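Local coordinates for uncharacterized protein (Parabacteroides distasonis, PDB 4KW2) that is of unknown function but, as a xylose isomerase-like TIM barrel protein, may act as an isomerase or related enzyme, at residues 71-74 / 75-79; 123-127 / 128-132; 166-169 / 170-174. All blocks are in the same frame, centred on the assembly; numbering follows the deposited sequence.

How the contacts relate
The contacts come in series along one chain, and all three sit at links between strands and helices of a closed eight-stranded parallel TIM barrel. Contact 1 leads from the loop after strand 50-53 into helix 75-86; contact 2 joins strand 120-123 to helix 130-140; contact 3 runs from helix 157-165 into strand 172-178. Contact 1 stands apart, its centre about 26 Å from that of contact 2 and about 29 Å from that of contact 3. Contacts 2 and 3 lie about 12 Å apart between centres and touch through a salt bridge from Arg168 NH2 to Asp131 OD1 (2.9 Å), which ties helix 130-140 to the loop between helix 157-165 and strand 172-178.

Contact 1. Residues 71-74 / 75-79; sequences YDLS and DDNCA
Ser74 meets Asn77 and Cys78 in an N-cap motif, the serine standing immediately before helix 75-86 and closing its first turn. The evidence is a side-chain bond: Ser74 OG accepts from Asn77 N at 3.1 Å, with the N-H pointing nearly straight at the oxygen (161°). The hydroxyl can do this because its chi1 of 68° places OG between the backbone N and the carbonyl carbon, leaning over the start of the helix. Asn77 approaches the same oxygen with its CB, which lies 3.4 Å from Ser74 OG, so the serine oxygen rests alongside the base of the asparagine side chain as well as accepting its backbone N-H. The serine backbone takes part too, with Cys78 N giving the first helical bond to Ser74 O at 2.7 Å.

Leu73 adds the apolar side of the junction. Its CB lies 4.0 Å from Cys78 SG, while its CD2 branch comes to 4.3 Å from Asn77 CB, so the leucine bridges two neighbouring helical residues. Beyond them Leu73 packs on Leu59 and Thr67, Asn77 on Phe63 and Cys78 on Lys115 of helix 103-116, which places this cap against the barrel's outer layer. The carboxylates of Asp75 and Asp76, in the opening turn, are exposed, and their negative charge probably suits the positive end of the helix dipole.

Asn77 also reaches back to the capping residue, although indirectly: a single water accepts from Asn77 ND2 and from Ser74 N, in each case with 2.8 Å between the nitrogen and the water oxygen.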
loop_
_atom_site.group_PDB
_atom_site.type_symbol
_atom_site.label_atom_id
_atom_site.label_comp_id
_atom_site.label_asym_id
_atom_site.label_seq_id
_atom_site.Cartn_x
_atom_site.Cartn_y
_atom_site.Cartn_z
ATOM N N TYR A 71 20.498 -20.165 -1.028
ATOM C CA TYR A 71 20.746 -21.569 -0.737
ATOM C C TYR A 71 22.090 -22.094 -1.255
ATOM O O TYR A 71 22.422 -23.257 -1.035
ATOM C CB TYR A 71 19.574 -22.445 -1.211
ATOM C CG TYR A 71 19.168 -22.315 -2.672
ATOM C CD1 TYR A 71 20.116 -22.310 -3.692
ATOM C CD2 TYR A 71 17.825 -22.247 -3.029
ATOM C CE1 TYR A 71 19.736 -22.215 -5.016
ATOM C CE2 TYR A 71 17.438 -22.151 -4.352
ATOM C CZ TYR A 71 18.399 -22.137 -5.339
ATOM O OH TYR A 71 18.030 -22.057 -6.659
ATOM N N ASP A 72 22.862 -21.234 -1.917
ATOM C CA ASP A 72 24.172 -21.599 -2.458
ATOM C C ASP A 72 25.340 -21.318 -1.498
ATOM O O ASP A 72 26.500 -21.465 -1.884
ATOM C CB ASP A 72 24.411 -20.862 -3.790
ATOM C CG ASP A 72 24.494 -19.343 -3.628
ATOM O OD1 ASP A 72 24.201 -18.815 -2.533
ATOM O OD2 ASP A 72 24.850 -18.664 -4.606
ATOM N N LEU A 73 25.055 -20.908 -0.263
ATOM C CA LEU A 73 26.124 -20.615 0.698
ATOM C C LEU A 73 26.996 -21.840 0.975
ATOM O O LEU A 73 26.484 -22.938 1.177
ATOM C CB LEU A 73 25.552 -20.103 2.029
ATOM C CG LEU A 73 24.938 -18.709 2.045
ATOM C CD1 LEU A 73 24.341 -18.425 3.415
ATOM C CD2 LEU A 73 25.966 -17.650 1.678
ATOM N N SER A 74 28.310 -21.639 1.007
ATOM C CA SER A 74 29.252 -22.710 1.328
ATOM C C SER A 74 28.994 -23.284 2.717
ATOM O O SER A 74 28.383 -22.638 3.564
ATOM C CB SER A 74 30.687 -22.189 1.271
ATOM O OG SER A 74 30.929 -21.256 2.314
ATOM N N ASP A 75 29.484 -24.496 2.948
ATOM C CA ASP A 75 29.359 -25.134 4.256
ATOM C C ASP A 75 29.976 -24.269 5.354
ATOM O O ASP A 75 29.418 -24.156 6.441
ATOM C CB ASP A 75 30.011 -26.521 4.245
ATOM C CG ASP A 75 29.247 -27.528 3.391
ATOM O OD1 ASP A 75 28.000 -27.437 3.291
ATOM O OD2 ASP A 75 29.900 -28.423 2.821
ATOM N N ASP A 76 31.124 -23.663 5.063
ATOM C CA ASP A 76 31.775 -22.735 5.990
ATOM C C ASP A 76 30.872 -21.561 6.339
ATOM O O ASP A 76 30.719 -21.220 7.510
ATOM C CB ASP A 76 33.078 -22.196 5.394
ATOM C CG ASP A 76 34.214 -23.198 5.456
ATOM O OD1 ASP A 76 33.995 -24.346 5.899
ATOM O OD2 ASP A 76 35.341 -22.830 5.062
ATOM N N ASN A 77 30.285 -20.944 5.318
ATOM C CA ASN A 77 29.374 -19.821 5.517
ATOM C C ASN A 77 28.066 -20.222 6.193
ATOM O O ASN A 77 27.509 -19.441 6.969
ATOM C CB ASN A 77 29.094 -19.104 4.192
ATOM C CG ASN A 77 30.220 -18.164 3.788
ATOM O OD1 ASN A 77 30.986 -17.692 4.626
ATOM N ND2 ASN A 77 30.316 -17.883 2.498
ATOM N N CYS A 78 27.580 -21.427 5.896
ATOM C CA CYS A 78 26.428 -21.990 6.612
ATOM C C CYS A 78 26.720 -22.171 8.097
ATOM O O CYS A 78 25.874 -21.877 8.939
ATOM C CB CYS A 78 26.011 -23.335 6.014
ATOM S SG CYS A 78 25.119 -23.201 4.450
ATOM N N ALA A 79 27.918 -22.652 8.417
ATOM C CA ALA A 79 28.312 -22.838 9.812
ATOM C C ALA A 79 28.469 -21.491 10.508
ATOM O O ALA A 79 28.093 -21.335 11.670
ATOM C CB ALA A 79 29.602 -23.647 9.908
HETATM O O HOH W 1 29.135 -19.046 0.274
#

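Contact 2. Residues 123-127 / 128-132; sequences VEPEL and NQLDY
From Glu126 to Leu130 the backbone winds through two overlapping four-residue turns, each closed by an i+3 to i bond, Gln129 N donating to Glu126 O at 3.1 Å and Leu130 N to Leu127 O at 3.3 Å. Gln129 reaches back to the loop with a chain extended beyond CG, and its OE1 accepts from Glu126 N at 3.0 Å; the N-H is well aimed (161°), although tilted 27° from the carbonyl plane. The amide's other end is held too, Gln129 NE2 donating to Tyr100 O, which fixes its rotation. Glu126 and Asn128 run side by side in the same direction, their carboxylate and amide planes 73° apart, and Asn128 ND2 makes a weak bond to Glu126 OE1 at 3.3 Å. On the apolar side Pro125 CG meets Leu130 CD2 at 3.7 Å, the side chains crossing at about a right angle, and both pack on Ile146. Leu127 lies alongside Leu130, with 4.2 Å between Leu127 CD2 and Leu130 CD1. Glu126 packs on Gly185 and Gln129 on Val184, both of the second subunit. Such a turn is a beta-alpha loop of the TIM barrel, at the strand end where enzymes of this fold carry their active sites.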
loop_
_atom_site.group_PDB
_atom_site.type_symbol
_atom_site.label_atom_id
_atom_site.label_comp_id
_atom_site.label_asym_id
_atom_site.label_seq_id
_atom_site.Cartn_x
_atom_site.Cartn_y
_atom_site.Cartn_z
ATOM N N VAL A 123 6.008 -20.784 2.074
ATOM C CA VAL A 123 6.052 -21.039 0.640
ATOM C C VAL A 123 4.751 -20.647 -0.054
ATOM O O VAL A 123 3.679 -20.690 0.541
ATOM C CB VAL A 123 6.343 -22.531 0.345
ATOM C CG1 VAL A 123 7.618 -22.978 1.040
ATOM C CG2 VAL A 123 5.180 -23.421 0.771
ATOM N N GLU A 124 4.867 -20.277 -1.324
ATOM C CA GLU A 124 3.728 -19.904 -2.155
ATOM C C GLU A 124 3.843 -20.668 -3.470
ATOM O O GLU A 124 4.330 -20.125 -4.461
ATOM C CB GLU A 124 3.718 -18.388 -2.389
ATOM C CG GLU A 124 2.524 -17.872 -3.186
ATOM C CD GLU A 124 2.380 -16.358 -3.144
ATOM O OE1 GLU A 124 2.706 -15.741 -2.109
ATOM O OE2 GLU A 124 1.926 -15.779 -4.153
ATOM N N PRO A 125 3.417 -21.944 -3.475
ATOM C CA PRO A 125 3.559 -22.798 -4.633
ATOM C C PRO A 125 2.276 -22.905 -5.437
ATOM O O PRO A 125 1.224 -22.446 -4.992
ATOM C CB PRO A 125 3.863 -24.150 -3.997
ATOM C CG PRO A 125 3.060 -24.138 -2.730
ATOM C CD PRO A 125 2.816 -22.695 -2.357
ATOM N N GLU A 126 2.373 -23.513 -6.612
ATOM C CA GLU A 126 1.198 -23.936 -7.358
ATOM C C GLU A 126 0.716 -25.256 -6.775
ATOM O O GLU A 126 1.468 -25.951 -6.087
ATOM C CB GLU A 126 1.529 -24.108 -8.841
ATOM C CG GLU A 126 1.799 -22.803 -9.574
ATOM C CD GLU A 126 2.351 -23.015 -10.972
ATOM O OE1 GLU A 126 3.059 -24.024 -11.197
ATOM O OE2 GLU A 126 2.085 -22.166 -11.848
ATOM N N LEU A 127 -0.534 -25.606 -7.064
ATOM C CA LEU A 127 -1.128 -26.843 -6.556
ATOM C C LEU A 127 -0.405 -28.092 -7.071
ATOM O O LEU A 127 -0.255 -29.062 -6.336
ATOM C CB LEU A 127 -2.616 -26.910 -6.908
ATOM C CG LEU A 127 -3.500 -25.761 -6.399
ATOM C CD1 LEU A 127 -4.944 -25.983 -6.824
ATOM C CD2 LEU A 127 -3.407 -25.588 -4.886
ATOM N N ASN A 128 0.064 -28.062 -8.316
ATOM C CA ASN A 128 0.810 -29.197 -8.880
ATOM C C ASN A 128 2.167 -29.462 -8.205
ATOM O O ASN A 128 2.709 -30.564 -8.307
ATOM C CB ASN A 128 0.997 -29.026 -10.396
ATOM C CG ASN A 128 1.898 -27.854 -10.756
ATOM O OD1 ASN A 128 3.103 -27.875 -10.501
ATOM N ND2 ASN A 128 1.317 -26.831 -11.371
ATOM N N GLN A 129 2.709 -28.452 -7.526
ATOM C CA GLN A 129 3.993 -28.574 -6.831
ATOM C C GLN A 129 3.879 -29.185 -5.429
ATOM O O GLN A 129 4.888 -29.569 -4.838
ATOM C CB GLN A 129 4.672 -27.198 -6.725
ATOM C CG GLN A 129 5.217 -26.669 -8.044
ATOM C CD GLN A 129 5.704 -25.232 -7.955
ATOM O OE1 GLN A 129 5.122 -24.411 -7.245
ATOM N NE2 GLN A 129 6.769 -24.918 -8.690
ATOM N N LEU A 130 2.663 -29.272 -4.897
ATOM C CA LEU A 130 2.463 -29.710 -3.509
ATOM C C LEU A 130 2.977 -31.125 -3.233
ATOM O O LEU A 130 3.607 -31.367 -2.198
ATOM C CB LEU A 130 0.986 -29.603 -3.116
ATOM C CG LEU A 130 0.426 -28.177 -3.049
ATOM C CD1 LEU A 130 -1.036 -28.199 -2.628
ATOM C CD2 LEU A 130 1.241 -27.313 -2.097
ATOM N N ASP A 131 2.706 -32.050 -4.153
ATOM C CA ASP A 131 3.199 -33.422 -4.032
ATOM C C ASP A 131 4.712 -33.456 -3.854
ATOM O O ASP A 131 5.217 -34.079 -2.916
ATOM C CB ASP A 131 2.796 -34.262 -5.251
ATOM C CG ASP A 131 1.390 -34.836 -5.134
ATOM O OD1 ASP A 131 0.564 -34.290 -4.375
ATOM O OD2 ASP A 131 1.108 -35.844 -5.808
ATOM N N TYR A 132 5.428 -32.774 -4.748
ATOM C CA TYR A 132 6.885 -32.738 -4.690
ATOM C C TYR A 132 7.375 -32.060 -3.413
ATOM O O TYR A 132 8.315 -32.532 -2.765
ATOM C CB TYR A 132 7.458 -32.022 -5.913
ATOM C CG TYR A 132 8.963 -32.130 -6.002
ATOM C CD1 TYR A 132 9.576 -33.350 -6.300
ATOM C CD2 TYR A 132 9.777 -31.025 -5.781
ATOM C CE1 TYR A 132 10.956 -33.460 -6.375
ATOM C CE2 TYR A 132 11.155 -31.126 -5.858
ATOM C CZ TYR A 132 11.738 -32.343 -6.154
ATOM O OH TYR A 132 13.107 -32.440 -6.229
#

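Contact 3. Residues 166-169 / 170-174; sequences KGRS and PLMGV. With SO4 (sulfate ion), chain E.
Ser169 swings its hydroxyl away from its own backbone N (chi1 160°), which carries OG forward over the peptide that follows and beside Leu171. There Ser169 OG accepts from Leu171 N at 3.1 Å, the N-H pointing well at the oxygen (159°), and Leu171 CB and CG lie against the same atom, each at 3.5 Å. The main chain closes a second, wider ring as Met172 N donates to Ser169 O at 3.1 Å.

An ST turn is thus superposed on a type I beta turn from Ser169 to Met172, in the alpha-beta loop that leads from helix 157-165 into barrel strand 172-178. An alanine in place of Ser169 is likely to leave Leu171 N without its side-chain acceptor, the turn then resting on the main-chain bond from Met172 N to Ser169 O. Arg168 lies next to the turn, its CB 4.2 Å from CB of Met172, a selenomethionine here, while its guanidinium extends away to a salt bridge with Glu134 and a bond from NE to Ala164 O. Glu134 also accepts from Ser169 N, so one carboxylate serves both residues.

At the far end of the loop a sulfate, probably from the crystallisation liquor, faces the backbone N-H of Gly167: Gly167 N donates to sulfate O3 at 3.0 Å and weakly to sulfate O2 at 3.2 Å, and Arg198 NH2 binds the same ion.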
loop_
_atom_site.group_PDB
_atom_site.type_symbol
_atom_site.label_atom_id
_atom_site.label_comp_id
_atom_site.label_asym_id
_atom_site.label_seq_id
_atom_site.Cartn_x
_atom_site.Cartn_y
_atom_site.Cartn_z
ATOM N N LYS A 166 -6.018 -31.638 2.795
ATOM C CA LYS A 166 -6.707 -32.820 3.324
ATOM C C LYS A 166 -5.942 -34.086 2.981
ATOM O O LYS A 166 -5.591 -34.307 1.821
ATOM C CB LYS A 166 -8.134 -32.923 2.775
ATOM N N GLY A 167 -5.645 -34.894 3.995
ATOM C CA GLY A 167 -4.952 -36.166 3.792
ATOM C C GLY A 167 -3.439 -36.088 3.647
ATOM O O GLY A 167 -2.774 -37.123 3.591
ATOM N N ARG A 168 -2.884 -34.877 3.584
ATOM C CA ARG A 168 -1.432 -34.709 3.505
ATOM C C ARG A 168 -0.806 -34.763 4.891
ATOM O O ARG A 168 -1.473 -34.507 5.892
ATOM C CB ARG A 168 -1.067 -33.385 2.829
ATOM C CG ARG A 168 -1.409 -33.348 1.354
ATOM C CD ARG A 168 -0.969 -32.047 0.710
ATOM N NE ARG A 168 -1.364 -32.003 -0.693
ATOM C CZ ARG A 168 -0.717 -32.605 -1.688
ATOM N NH1 ARG A 168 0.388 -33.309 -1.459
ATOM N NH2 ARG A 168 -1.174 -32.498 -2.931
ATOM N N SER A 169 0.485 -35.090 4.927
ATOM C CA SER A 169 1.282 -35.131 6.161
ATOM C C SER A 169 1.021 -33.930 7.078
ATOM O O SER A 169 0.710 -32.842 6.597
ATOM C CB SER A 169 2.777 -35.201 5.809
ATOM O OG SER A 169 3.604 -34.794 6.887
ATOM N N PRO A 170 1.155 -34.122 8.405
ATOM C CA PRO A 170 0.968 -32.994 9.325
ATOM C C PRO A 170 2.015 -31.878 9.161
ATOM O O PRO A 170 1.812 -30.769 9.655
ATOM C CB PRO A 170 1.083 -33.638 10.717
ATOM C CG PRO A 170 0.984 -35.109 10.499
ATOM C CD PRO A 170 1.500 -35.363 9.122
ATOM N N LEU A 171 3.122 -32.179 8.484
ATOM C CA LEU A 171 4.133 -31.178 8.151
ATOM C C LEU A 171 3.600 -30.105 7.190
ATOM O O LEU A 171 4.082 -28.973 7.202
ATOM C CB LEU A 171 5.361 -31.850 7.528
ATOM C CG LEU A 171 6.105 -32.878 8.382
ATOM C CD1 LEU A 171 7.041 -33.703 7.511
ATOM C CD2 LEU A 171 6.864 -32.197 9.512
HETATM N N MSE A 172 2.620 -30.468 6.360
HETATM C CA MSE A 172 2.032 -29.534 5.394
HETATM C C MSE A 172 0.980 -28.694 6.063
HETATM O O MSE A 172 -0.098 -29.183 6.380
HETATM C CB MSE A 172 1.423 -30.295 4.216
HETATM C CG MSE A 172 2.457 -31.136 3.472
HETATM SE SE MSE A 172 3.733 -29.974 2.523
HETATM C CE MSE A 172 2.646 -29.558 0.932
ATOM N N GLY A 173 1.284 -27.417 6.277
ATOM C CA GLY A 173 0.374 -26.504 6.972
ATOM C C GLY A 173 0.146 -25.188 6.246
ATOM O O GLY A 173 0.417 -25.064 5.045
ATOM N N VAL A 174 -0.336 -24.199 6.994
ATOM C CA VAL A 174 -0.757 -22.921 6.437
ATOM C C VAL A 174 -0.037 -21.739 7.080
ATOM O O VAL A 174 0.099 -21.668 8.301
ATOM C CB VAL A 174 -2.278 -22.740 6.616
ATOM C CG1 VAL A 174 -2.744 -21.393 6.077
ATOM C CG2 VAL A 174 -3.014 -23.875 5.922
HETATM S S SO4 E . -6.912 -34.194 7.252
HETATM O O1 SO4 E . -7.691 -34.601 8.442
HETATM O O2 SO4 E . -5.681 -35.009 7.174
HETATM O O3 SO4 E . -7.724 -34.406 6.033
HETATM O O4 SO4 E . -6.562 -32.758 7.359
#